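Local atomic coordinates of sugar ABC transporter substrate-binding protein (Treponema pallidum subsp. pallidum, PDB entry 5U2P), a protein that probably binds a still unidentified solute, perhaps a sugar, in the periplasm as the substrate-binding component of an ABC transporter. Residues A[190-202]-A[289-301]. Residues are numbered along the deposited sequence; the frame is centred on the assembly and turned at random. Where two conformers were deposited one is given.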
ATOM      1  N   HIS A 190      11.880  -0.784  -8.058  1.00 21.80           N
ATOM      2  CA  HIS A 190      10.851   0.167  -8.448  1.00 20.42           C
ATOM      3  C   HIS A 190       9.455  -0.463  -8.366  1.00 28.61           C
ATOM      4  O   HIS A 190       9.292  -1.665  -8.520  1.00 22.90           O
ATOM      5  CB  HIS A 190      11.106   0.684  -9.865  1.00 21.60           C
ATOM      6  CG  HIS A 190      10.132   1.740 -10.260  1.00 21.98           C
ATOM      7  ND1 HIS A 190       8.987   1.463 -10.976  1.00 22.85           N
ATOM      8  CD2 HIS A 190      10.083   3.057  -9.958  1.00 23.47           C
ATOM      9  CE1 HIS A 190       8.287   2.576 -11.121  1.00 27.66           C
ATOM     10  NE2 HIS A 190       8.929   3.557 -10.507  1.00 22.42           N
ATOM     11  N   THR A 191       8.451   0.377  -8.126  1.00 19.94           N
ATOM     12  CA  THR A 191       7.055  -0.022  -8.053  1.00 18.59           C
ATOM     13  C   THR A 191       6.578  -1.049  -9.081  1.00 18.85           C
ATOM     14  O   THR A 191       5.822  -1.950  -8.756  1.00 21.61           O
ATOM     15  CB  THR A 191       6.163   1.245  -8.227  1.00 21.70           C
ATOM     16  OG1 THR A 191       6.706   2.336  -7.455  1.00 22.13           O
ATOM     17  CG2 THR A 191       4.745   0.967  -7.825  1.00 21.74           C
ATOM     18  N   LEU A 192       6.954  -0.855 -10.343  1.00 20.72           N
ATOM     19  CA  LEU A 192       6.539  -1.754 -11.410  1.00 20.73           C
ATOM     20  C   LEU A 192       7.013  -3.179 -11.161  1.00 23.13           C
ATOM     21  O   LEU A 192       6.217  -4.134 -11.173  1.00 25.21           O
ATOM     22  CB  LEU A 192       7.076  -1.260 -12.765  1.00 22.07           C
ATOM     23  CG  LEU A 192       6.837  -2.169 -13.968  1.00 36.85           C
ATOM     24  CD1 LEU A 192       5.373  -2.352 -14.140  1.00 35.55           C
ATOM     25  CD2 LEU A 192       7.442  -1.556 -15.219  1.00 58.30           C
ATOM     26  N   LEU A 193       8.307  -3.333 -10.925  1.00 22.06           N
ATOM     27  CA  LEU A 193       8.835  -4.668 -10.679  1.00 20.40           C
ATOM     28  C   LEU A 193       8.363  -5.186  -9.316  1.00 24.27           C
ATOM     29  O   LEU A 193       8.083  -6.382  -9.157  1.00 24.63           O
ATOM     30  CB  LEU A 193      10.363  -4.670 -10.763  1.00 29.08           C
ATOM     31  CG  LEU A 193      11.028  -6.042 -10.784  1.00 47.75           C
ATOM     32  CD1 LEU A 193      10.476  -6.899 -11.930  1.00 38.14           C
ATOM     33  CD2 LEU A 193      12.541  -5.877 -10.908  1.00 46.49           C
ATOM     34  N   ALA A 194       8.263  -4.294  -8.333  1.00 23.75           N
ATOM     35  CA  ALA A 194       7.755  -4.672  -7.008  1.00 22.28           C
ATOM     36  C   ALA A 194       6.356  -5.277  -7.101  1.00 23.94           C
ATOM     37  O   ALA A 194       6.061  -6.303  -6.483  1.00 22.71           O
ATOM     38  CB  ALA A 194       7.750  -3.475  -6.082  1.00 22.17           C
ATOM     39  N   ASP A 195       5.483  -4.611  -7.854  1.00 20.04           N
ATOM     40  CA  ASP A 195       4.130  -5.100  -8.060  1.00 22.06           C
ATOM     41  C   ASP A 195       4.151  -6.519  -8.632  1.00 22.96           C
ATOM     42  O   ASP A 195       3.522  -7.444  -8.098  1.00 21.47           O
ATOM     43  CB  ASP A 195       3.373  -4.140  -8.986  1.00 22.61           C
ATOM     44  CG  ASP A 195       1.973  -4.606  -9.301  1.00 28.97           C
ATOM     45  OD1 ASP A 195       1.071  -4.362  -8.463  1.00 26.78           O
ATOM     46  OD2 ASP A 195       1.772  -5.201 -10.388  1.00 27.80           O
ATOM     47  N   ALA A 196       4.919  -6.710  -9.698  1.00 25.72           N
ATOM     48  CA  ALA A 196       4.917  -7.984 -10.389  1.00 24.34           C
ATOM     49  C   ALA A 196       5.524  -9.105  -9.556  1.00 22.86           C
ATOM     50  O   ALA A 196       4.976 -10.207  -9.525  1.00 26.96           O
ATOM     51  CB  ALA A 196       5.647  -7.839 -11.706  1.00 27.43           C
ATOM     52  N   ILE A 197       6.640  -8.833  -8.879  1.00 22.96           N
ATOM     53  CA  ILE A 197       7.269  -9.829  -8.015  1.00 25.53           C
ATOM     54  C   ILE A 197       6.285 -10.228  -6.915  1.00 23.17           C
ATOM     55  O   ILE A 197       6.164 -11.409  -6.557  1.00 24.00           O
ATOM     56  CB  ILE A 197       8.582  -9.298  -7.383  1.00 26.46           C
ATOM     57  CG1 ILE A 197       9.672  -9.157  -8.453  1.00 25.33           C
ATOM     58  CG2 ILE A 197       9.070 -10.222  -6.245  1.00 27.70           C
ATOM     59  CD1 ILE A 197      10.918  -8.427  -7.989  1.00 29.96           C
ATOM     60  N   THR A 198       5.589  -9.235  -6.382  1.00 23.94           N
ATOM     61  CA  THR A 198       4.711  -9.469  -5.245  1.00 24.44           C
ATOM     62  C   THR A 198       3.566 -10.383  -5.684  1.00 22.46           C
ATOM     63  O   THR A 198       3.183 -11.326  -4.961  1.00 24.64           O
ATOM     64  CB  THR A 198       4.181  -8.125  -4.659  1.00 22.19           C
ATOM     65  OG1 THR A 198       5.283  -7.385  -4.116  1.00 21.31           O
ATOM     66  CG2 THR A 198       3.162  -8.377  -3.537  1.00 22.16           C
ATOM     67  N   LYS A 199       3.030 -10.129  -6.871  1.00 24.78           N
ATOM     68  CA  LYS A 199       1.902 -10.909  -7.362  1.00 25.19           C
ATOM     69  C   LYS A 199       2.271 -12.366  -7.659  1.00 26.42           C
ATOM     70  O   LYS A 199       1.500 -13.262  -7.362  1.00 35.67           O
ATOM     71  CB  LYS A 199       1.303 -10.262  -8.605  1.00 30.01           C
ATOM     72  CG  LYS A 199       0.523  -9.018  -8.299  1.00 28.34           C
ATOM     73  CD  LYS A 199      -0.186  -8.511  -9.543  1.00 42.91           C
ATOM     74  CE  LYS A 199      -0.959  -7.270  -9.244  1.00 46.11           C
ATOM     75  NZ  LYS A 199      -2.106  -7.107 -10.190  1.00 49.31           N
ATOM     76  N   VAL A 200       3.433 -12.604  -8.250  0.54 26.25           N
ATOM     77  CA  VAL A 200       3.781 -13.982  -8.589  0.54 33.38           C
ATOM     78  C   VAL A 200       4.027 -14.774  -7.301  0.54 43.95           C
ATOM     79  O   VAL A 200       3.668 -15.945  -7.214  0.54 32.03           O
ATOM     80  CB  VAL A 200       5.002 -14.059  -9.537  0.54 41.04           C
ATOM     81  CG1 VAL A 200       6.257 -13.500  -8.881  0.54 46.68           C
ATOM     82  CG2 VAL A 200       5.214 -15.494 -10.012  0.54 50.04           C
ATOM     83  N   LEU A 201       4.586 -14.124  -6.285  1.00 29.65           N
ATOM     84  CA  LEU A 201       4.910 -14.812  -5.026  1.00 28.94           C
ATOM     85  C   LEU A 201       3.727 -14.963  -4.067  1.00 35.24           C
ATOM     86  O   LEU A 201       3.713 -15.871  -3.238  1.00 29.89           O
ATOM     87  CB  LEU A 201       6.040 -14.087  -4.292  1.00 25.48           C
ATOM     88  CG  LEU A 201       7.418 -14.122  -4.963  1.00 30.20           C
ATOM     89  CD1 LEU A 201       8.398 -13.270  -4.175  1.00 27.30           C
ATOM     90  CD2 LEU A 201       7.947 -15.547  -5.127  1.00 38.59           C
ATOM     91  N   GLY A 202       2.745 -14.081  -4.165  1.00 26.27           N
ATOM     92  CA  GLY A 202       1.632 -14.096  -3.228  1.00 27.09           C
ATOM     93  C   GLY A 202       1.965 -13.537  -1.851  1.00 26.42           C
ATOM     94  O   GLY A 202       3.097 -13.140  -1.579  1.00 29.84           O
ATOM     95  N   VAL A 289      -5.919  -3.297 -13.795  1.00 24.63           N
ATOM     96  CA  VAL A 289      -4.808  -4.139 -13.387  1.00 26.16           C
ATOM     97  C   VAL A 289      -3.680  -4.049 -14.390  1.00 38.75           C
ATOM     98  O   VAL A 289      -3.922  -4.002 -15.596  1.00 29.78           O
ATOM     99  CB  VAL A 289      -5.263  -5.598 -13.241  1.00 47.53           C
ATOM    100  CG1 VAL A 289      -4.078  -6.560 -13.234  1.00 45.85           C
ATOM    101  CG2 VAL A 289      -6.084  -5.733 -11.976  1.00 34.35           C
ATOM    102  N   LEU A 290      -2.442  -4.022 -13.905  1.00 33.39           N
ATOM    103  CA  LEU A 290      -1.300  -4.093 -14.817  1.00 42.27           C
ATOM    104  C   LEU A 290      -1.028  -5.549 -15.174  1.00 27.02           C
ATOM    105  O   LEU A 290      -0.567  -6.315 -14.320  1.00 30.41           O
ATOM    106  CB  LEU A 290      -0.055  -3.464 -14.198  1.00 34.48           C
ATOM    107  CG  LEU A 290       1.203  -3.494 -15.081  1.00 37.47           C
ATOM    108  CD1 LEU A 290       1.193  -2.401 -16.152  1.00 37.32           C
ATOM    109  CD2 LEU A 290       2.406  -3.370 -14.204  1.00 34.23           C
ATOM    110  N   PRO A 291      -1.306  -5.949 -16.434  1.00 35.30           N
ATOM    111  CA  PRO A 291      -1.151  -7.381 -16.733  1.00 47.88           C
ATOM    112  C   PRO A 291       0.300  -7.782 -17.001  1.00 52.74           C
ATOM    113  O   PRO A 291       0.698  -7.948 -18.157  1.00 52.06           O
ATOM    114  CB  PRO A 291      -2.014  -7.562 -17.979  1.00 39.19           C
ATOM    115  CG  PRO A 291      -1.913  -6.247 -18.687  1.00 51.24           C
ATOM    116  CD  PRO A 291      -1.802  -5.197 -17.605  1.00 45.96           C
ATOM    117  N   ILE A 292       1.065  -7.953 -15.927  1.00 41.88           N
ATOM    118  CA  ILE A 292       2.510  -8.150 -16.009  1.00 53.41           C
ATOM    119  C   ILE A 292       2.897  -9.522 -15.478  1.00 51.36           C
ATOM    120  O   ILE A 292       4.065  -9.905 -15.522  1.00 54.18           O
ATOM    121  CB  ILE A 292       3.264  -7.047 -15.220  1.00 44.34           C
ATOM    122  CG1 ILE A 292       4.749  -7.024 -15.598  1.00 64.98           C
ATOM    123  CG2 ILE A 292       3.051  -7.216 -13.719  1.00 62.80           C
ATOM    124  CD1 ILE A 292       5.498  -5.833 -15.043  1.00 59.12           C
ATOM    125  N   THR A 293       1.907 -10.247 -14.961  1.00 47.45           N
ATOM    126  CA  THR A 293       2.091 -11.641 -14.554  1.00 66.91           C
ATOM    127  C   THR A 293       0.908 -12.472 -15.022  1.00 47.13           C
ATOM    128  O   THR A 293      -0.158 -11.928 -15.308  1.00 53.71           O
ATOM    129  CB  THR A 293       2.230 -11.797 -13.023  1.00 52.01           C
ATOM    130  OG1 THR A 293       0.977 -11.507 -12.383  1.00 50.82           O
ATOM    131  CG2 THR A 293       3.303 -10.868 -12.479  1.00 48.97           C
ATOM    132  N   GLU A 294       1.086 -13.789 -15.073  1.00 53.03           N
ATOM    133  CA  GLU A 294       0.025 -14.677 -15.528  1.00 53.85           C
ATOM    134  C   GLU A 294      -1.229 -14.537 -14.658  1.00 71.17           C
ATOM    135  O   GLU A 294      -2.347 -14.730 -15.132  1.00 76.78           O
ATOM    136  CB  GLU A 294       0.512 -16.137 -15.540  1.00 64.42           C
ATOM    137  CG  GLU A 294       0.399 -16.912 -14.207  1.00 81.96           C
ATOM    138  CD  GLU A 294       1.366 -16.429 -13.132  1.00 94.88           C
ATOM    139  OE1 GLU A 294       2.369 -15.767 -13.475  1.00 96.18           O
ATOM    140  OE2 GLU A 294       1.123 -16.722 -11.939  1.00 94.20           O
ATOM    141  N   ASN A 295      -1.029 -14.180 -13.392  1.00 79.07           N
ATOM    142  CA  ASN A 295      -2.117 -14.123 -12.417  1.00 78.17           C
ATOM    143  C   ASN A 295      -2.504 -12.702 -12.004  1.00 74.38           C
ATOM    144  O   ASN A 295      -3.217 -12.525 -11.029  1.00 73.94           O
ATOM    145  CB  ASN A 295      -1.730 -14.922 -11.168  1.00 75.94           C
ATOM    146  CG  ASN A 295      -0.594 -14.277 -10.380  1.00 66.74           C
ATOM    147  OD1 ASN A 295       0.112 -13.400 -10.877  1.00 41.52           O
ATOM    148  ND2 ASN A 295      -0.414 -14.718  -9.146  1.00 52.27           N
ATOM    149  N   ALA A 296      -2.053 -11.701 -12.757  1.00 63.51           N
ATOM    150  CA  ALA A 296      -2.215 -10.289 -12.384  1.00 63.01           C
ATOM    151  C   ALA A 296      -3.637  -9.896 -11.961  1.00 52.32           C
ATOM    152  O   ALA A 296      -3.811  -9.016 -11.116  1.00 50.78           O
ATOM    153  CB  ALA A 296      -1.763  -9.397 -13.544  1.00 63.75           C
ATOM    154  N   GLN A 297      -4.647 -10.548 -12.533  1.00 53.80           N
ATOM    155  CA  GLN A 297      -6.043 -10.183 -12.272  1.00 60.78           C
ATOM    156  C   GLN A 297      -6.520 -10.654 -10.891  1.00 68.89           C
ATOM    157  O   GLN A 297      -7.609 -10.285 -10.441  1.00 45.16           O
ATOM    158  CB  GLN A 297      -6.958 -10.768 -13.357  1.00 74.90           C
ATOM    159  CG  GLN A 297      -6.621 -10.334 -14.783  1.00 75.10           C
ATOM    160  CD  GLN A 297      -6.929  -8.864 -15.059  1.00 80.61           C
ATOM    161  OE1 GLN A 297      -7.669  -8.215 -14.315  1.00 69.89           O
ATOM    162  NE2 GLN A 297      -6.360  -8.335 -16.142  1.00 69.71           N
ATOM    163  N   ASP A 298      -5.701 -11.461 -10.219  1.00 44.49           N
ATOM    164  CA  ASP A 298      -6.101 -12.077  -8.961  1.00 40.38           C
ATOM    165  C   ASP A 298      -6.114 -11.079  -7.803  1.00 40.63           C
ATOM    166  O   ASP A 298      -7.035 -11.083  -6.998  1.00 32.02           O
ATOM    167  CB  ASP A 298      -5.184 -13.266  -8.627  1.00 46.30           C
ATOM    168  CG  ASP A 298      -3.743 -12.854  -8.317  1.00 77.16           C
ATOM    169  OD1 ASP A 298      -3.362 -11.694  -8.587  1.00 81.50           O
ATOM    170  OD2 ASP A 298      -2.977 -13.712  -7.819  1.00 70.88           O
ATOM    171  N   VAL A 299      -5.102 -10.220  -7.730  1.00 27.45           N
ATOM    172  CA  VAL A 299      -4.930  -9.342  -6.575  1.00 21.19           C
ATOM    173  C   VAL A 299      -4.262  -8.033  -6.990  1.00 30.60           C
ATOM    174  O   VAL A 299      -3.512  -7.998  -7.956  1.00 31.36           O
ATOM    175  CB  VAL A 299      -4.098 -10.035  -5.468  1.00 29.22           C
ATOM    176  CG1 VAL A 299      -2.593  -9.996  -5.786  1.00 37.55           C
ATOM    177  CG2 VAL A 299      -4.381  -9.436  -4.131  1.00 54.50           C
ATOM    178  N   LEU A 300      -4.559  -6.959  -6.272  1.00 24.68           N
ATOM    179  CA  LEU A 300      -3.838  -5.700  -6.430  1.00 21.65           C
ATOM    180  C   LEU A 300      -2.699  -5.690  -5.423  1.00 28.12           C
ATOM    181  O   LEU A 300      -2.769  -6.380  -4.404  1.00 26.75           O
ATOM    182  CB  LEU A 300      -4.754  -4.495  -6.196  1.00 22.36           C
ATOM    183  CG  LEU A 300      -5.912  -4.312  -7.179  1.00 30.95           C
ATOM    184  CD1 LEU A 300      -6.827  -3.222  -6.719  1.00 26.25           C
ATOM    185  CD2 LEU A 300      -5.385  -4.000  -8.562  1.00 48.18           C
ATOM    186  N   THR A 301      -1.660  -4.903  -5.688  1.00 22.67           N
ATOM    187  CA  THR A 301      -0.679  -4.584  -4.654  1.00 20.22           C
ATOM    188  C   THR A 301      -0.729  -3.106  -4.280  1.00 21.40           C
ATOM    189  O   THR A 301      -1.292  -2.274  -5.005  1.00 20.33           O
ATOM    190  CB  THR A 301       0.777  -4.939  -5.074  1.00 22.36           C
ATOM    191  OG1 THR A 301       1.297  -3.933  -5.957  1.00 22.81           O
ATOM    192  CG2 THR A 301       0.839  -6.323  -5.729  1.00 20.87           C
TER
HETATM  193  O   HOH W   1      -1.664  -3.850  -8.424  1.00 21.96           O
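K199 NZ is gripped by two backbone carbonyls of the loop 289-299 packed against the helix: A296 O at 2.7 Å, met in its carbonyl plane on a lone pair, and, more weakly, V299 O at 2.8 Å. In this two-lobed solute-binding protein the contact lies in one lobe, where helix 191-214 packs against the connection between strands 285-288 and 300-303, both partners of strand 138-145. The lysine chain runs extended beyond CG, passing V299 in the opposite direction and crossing T301, whose CG2 touches K199 CG at 3.7 Å. Its ammonium thus ties the turns of the loop to the helix; D298 OD1, 5.0 Å from K199 NZ and not in contact, may add some electrostatic attraction. At the other end of the same residue, N295 ND2 donates to K199 O nearly straight (168°), from above the carbonyl plane. T293 OG1 donates to N295 OD1 at 2.6 Å, nearly along the C=O axis, which probably limits rotation of the amide, although N295 is poorly ordered. One helical turn back, D195 has CG anti to its backbone N (chi1 178°), which carries the carboxylate to the strand: T301 OG1 donates to D195 OD1 at 2.6 Å on the anti side. N140 of strand 138-145 also bonds this hydroxyl. Beside these polar bonds, I292 packs on the helix, its CG2 pressed tightly on A196 CB and its CD1 meeting L192 CD1 at 3.6 Å. A water also bridges D195 and T301, donating to D195 OD1 at 2.8 Å and accepting from T301 N.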